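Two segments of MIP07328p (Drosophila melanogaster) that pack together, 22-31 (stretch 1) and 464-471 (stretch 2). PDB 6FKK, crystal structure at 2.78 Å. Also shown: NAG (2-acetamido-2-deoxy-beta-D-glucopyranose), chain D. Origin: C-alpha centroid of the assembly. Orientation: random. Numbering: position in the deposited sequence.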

# COMPACT_ATOMS: atom_id res chain seq x y z
N GLY A 22 -4.42 -5.01 -22.30
CA GLY A 22 -3.59 -4.17 -23.14
C GLY A 22 -2.27 -4.87 -23.42
O GLY A 22 -2.03 -6.00 -22.98
N ASN A 23 -1.41 -4.18 -24.17
CA ASN A 23 -0.09 -4.72 -24.45
C ASN A 23 0.74 -4.79 -23.17
O ASN A 23 0.49 -4.08 -22.19
CB ASN A 23 0.62 -3.87 -25.50
CG ASN A 23 0.26 -4.27 -26.92
OD1 ASN A 23 0.23 -5.45 -27.25
ND2 ASN A 23 -0.02 -3.28 -27.76
N SER A 24 1.74 -5.68 -23.18
CA SER A 24 2.62 -5.81 -22.03
C SER A 24 3.44 -4.54 -21.82
O SER A 24 3.85 -4.25 -20.69
CB SER A 24 3.54 -7.01 -22.19
OG SER A 24 2.80 -8.22 -22.16
N THR A 25 3.67 -3.78 -22.88
CA THR A 25 4.43 -2.53 -22.78
C THR A 25 3.65 -1.42 -22.08
O THR A 25 4.20 -0.34 -21.89
CB THR A 25 4.82 -2.06 -24.18
OG1 THR A 25 3.65 -1.86 -24.97
CG2 THR A 25 5.70 -3.10 -24.87
N ASP A 26 2.40 -1.67 -21.68
CA ASP A 26 1.55 -0.58 -21.22
C ASP A 26 1.90 -0.14 -19.81
O ASP A 26 1.83 1.05 -19.49
CB ASP A 26 0.08 -0.98 -21.32
CG ASP A 26 -0.38 -1.17 -22.76
OD1 ASP A 26 0.47 -1.15 -23.67
OD2 ASP A 26 -1.60 -1.35 -22.98
N TYR A 27 2.29 -1.09 -18.95
CA TYR A 27 2.62 -0.84 -17.55
C TYR A 27 1.49 -0.08 -16.85
O TYR A 27 1.59 1.11 -16.55
CB TYR A 27 3.95 -0.09 -17.44
CG TYR A 27 5.16 -0.93 -17.77
CD1 TYR A 27 5.55 -1.97 -16.95
CD2 TYR A 27 5.92 -0.67 -18.91
CE1 TYR A 27 6.65 -2.74 -17.25
CE2 TYR A 27 7.03 -1.43 -19.21
CZ TYR A 27 7.39 -2.47 -18.38
OH TYR A 27 8.50 -3.23 -18.68
N PHE A 28 0.40 -0.80 -16.62
CA PHE A 28 -0.78 -0.21 -16.00
C PHE A 28 -0.50 0.21 -14.56
O PHE A 28 0.34 -0.38 -13.87
CB PHE A 28 -1.95 -1.20 -16.03
CG PHE A 28 -2.59 -1.35 -17.38
CD1 PHE A 28 -2.60 -0.31 -18.28
CD2 PHE A 28 -3.18 -2.55 -17.75
CE1 PHE A 28 -3.19 -0.44 -19.53
CE2 PHE A 28 -3.77 -2.70 -18.99
CZ PHE A 28 -3.77 -1.64 -19.88
N LYS A 29 -1.22 1.23 -14.11
CA LYS A 29 -1.15 1.71 -12.74
C LYS A 29 -2.50 2.30 -12.37
O LYS A 29 -3.05 3.12 -13.11
CB LYS A 29 -0.05 2.75 -12.56
CG LYS A 29 -0.08 3.49 -11.23
CD LYS A 29 0.52 2.67 -10.10
CE LYS A 29 0.50 3.45 -8.79
NZ LYS A 29 1.19 4.77 -8.89
N ILE A 30 -3.04 1.88 -11.23
CA ILE A 30 -4.34 2.38 -10.77
C ILE A 30 -4.15 3.75 -10.14
O ILE A 30 -3.31 3.93 -9.26
CB ILE A 30 -4.98 1.40 -9.77
CG1 ILE A 30 -5.22 0.04 -10.44
CG2 ILE A 30 -6.28 1.96 -9.24
CD1 ILE A 30 -6.19 0.09 -11.61
N LEU A 31 -4.93 4.73 -10.61
CA LEU A 31 -4.83 6.10 -10.13
C LEU A 31 -5.98 6.52 -9.22
O LEU A 31 -5.76 7.33 -8.32
CB LEU A 31 -4.76 7.07 -11.32
CG LEU A 31 -3.58 6.85 -12.27
CD1 LEU A 31 -3.54 7.92 -13.35
CD2 LEU A 31 -2.27 6.80 -11.51
N VAL A 464 -7.78 -7.99 -10.11
CA VAL A 464 -6.33 -8.18 -10.12
C VAL A 464 -5.73 -7.33 -11.22
O VAL A 464 -6.25 -7.26 -12.34
CB VAL A 464 -5.99 -9.67 -10.30
CG1 VAL A 464 -4.48 -9.87 -10.31
CG2 VAL A 464 -6.63 -10.50 -9.20
N VAL A 465 -4.62 -6.66 -10.91
CA VAL A 465 -3.98 -5.72 -11.82
C VAL A 465 -2.55 -6.18 -12.09
O VAL A 465 -1.75 -6.30 -11.15
CB VAL A 465 -3.99 -4.29 -11.26
CG1 VAL A 465 -3.29 -3.34 -12.22
CG2 VAL A 465 -5.41 -3.84 -10.98
N SER A 466 -2.24 -6.43 -13.35
CA SER A 466 -0.89 -6.72 -13.79
C SER A 466 -0.35 -5.52 -14.57
O SER A 466 -0.97 -4.46 -14.61
CB SER A 466 -0.86 -8.00 -14.63
OG SER A 466 -1.40 -7.77 -15.92
N ASP A 467 0.82 -5.71 -15.19
CA ASP A 467 1.40 -4.62 -15.97
C ASP A 467 0.53 -4.28 -17.18
O ASP A 467 0.41 -3.11 -17.56
CB ASP A 467 2.82 -4.98 -16.42
CG ASP A 467 3.85 -4.71 -15.35
OD1 ASP A 467 3.62 -3.83 -14.49
OD2 ASP A 467 4.90 -5.39 -15.37
N GLY A 468 -0.09 -5.28 -17.79
CA GLY A 468 -0.85 -5.03 -18.99
C GLY A 468 -2.24 -5.64 -19.03
O GLY A 468 -2.74 -5.95 -20.11
N SER A 469 -2.87 -5.80 -17.87
CA SER A 469 -4.21 -6.38 -17.84
C SER A 469 -4.89 -6.09 -16.51
O SER A 469 -4.23 -5.95 -15.48
CB SER A 469 -4.17 -7.89 -18.08
OG SER A 469 -3.53 -8.56 -17.01
N LEU A 470 -6.22 -5.99 -16.56
CA LEU A 470 -7.08 -6.04 -15.39
C LEU A 470 -7.94 -7.29 -15.50
O LEU A 470 -8.54 -7.54 -16.55
CB LEU A 470 -7.97 -4.80 -15.28
CG LEU A 470 -7.37 -3.41 -15.40
CD1 LEU A 470 -8.43 -2.36 -15.10
CD2 LEU A 470 -6.17 -3.24 -14.48
N VAL A 471 -8.00 -8.07 -14.43
CA VAL A 471 -8.76 -9.31 -14.41
C VAL A 471 -9.72 -9.27 -13.23
O VAL A 471 -9.31 -8.96 -12.11
CB VAL A 471 -7.85 -10.55 -14.33
CG1 VAL A 471 -8.67 -11.81 -14.13
CG2 VAL A 471 -7.01 -10.67 -15.59
C1 NAG D . -0.38 -3.55 -29.13
C2 NAG D . -0.88 -2.29 -29.85
C3 NAG D . -1.21 -2.60 -31.31
C4 NAG D . -0.03 -3.28 -31.99
C5 NAG D . 0.40 -4.50 -31.19
C6 NAG D . 1.63 -5.18 -31.76
C7 NAG D . -2.48 -0.48 -29.36
C8 NAG D . -3.69 -0.09 -28.57
N2 NAG D . -2.04 -1.73 -29.17
O3 NAG D . -1.53 -1.40 -32.00
O4 NAG D . -0.38 -3.67 -33.31
O5 NAG D . 0.73 -4.11 -29.85
O6 NAG D . 1.37 -6.54 -32.08
O7 NAG D . -1.93 0.29 -30.13

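How does the start of stretch 2 set up the contact? Val 464 and Val 471 pair through two backbone hydrogen bonds (Val 464 N to Val 471 O, 2.7 Å; Val 471 N to Val 464 O, 2.8 Å), and Ser 466 N bonds to Ser 469 O at 3.0 Å, so stretch 2 is a hairpin whose tip faces stretch 1. Val 464 itself lies out of reach, but Val 465 points its side chain toward stretch 1, where its CG2 meets Ile 30 CG1 at 3.9 Å. Both side chains are branched hydrocarbons, and their contact shields part of the apolar surface of each from water.

What holds the tip of the hairpin in shape? Ser 466 turns its side chain away from stretch 1 and uses it within the turn: its OG lies 2.5 Å from Ser 469 OG in a hydrogen bond that either hydroxyl could donate, and Gly 468 N makes a weak bond to Ser 466 OG at 3.4 Å. Ser 466 O lies 3.7 Å from Phe 28 CB.

Why does Asp 467 matter so much to the pairing? Its backbone carbonyl is the acceptor for Phe 28: Phe 28 N donates to Asp 467 O in a nearly straight bond, very short at 2.5 Å. The Asp 467 side chain lies against Tyr 27, with CG 3.6 Å from Tyr 27 CD1, while its carboxylate oxygens are hydrogen-bonded elsewhere in the structure.

How does Gly 468 let the backbones come so close? It has no side chain, and its CA sits 3.6 Å from Asn 23 O; a CB in the ideal position would be only 2.5 Å from that oxygen, a clash. Its carbonyl accepts a second bond between the stretches, from Gly 22 N to Gly 468 O at 2.9 Å. Asn 23 turns its side chain away from the hairpin, and its ND2 is joined covalently to NAG C1 (1.4 Å), so the sugar extends from the side chain rather than entering the contact.

What does the returning strand offer? Phe 28 points toward stretch 2 and sets its ring beside the backbone where the loop enters the strand, with CE2 3.3 Å from Gly 468 C and CD2 3.3 Å from Ser 469 N, the latter at the ring edge. The side chain of Leu 470 starts sideways, but its end comes nearer: its CD2 lies 4.4 Å from Ile 30 CD1 and 4.5 Å from Phe 28 CD2, adding looser apolar contacts.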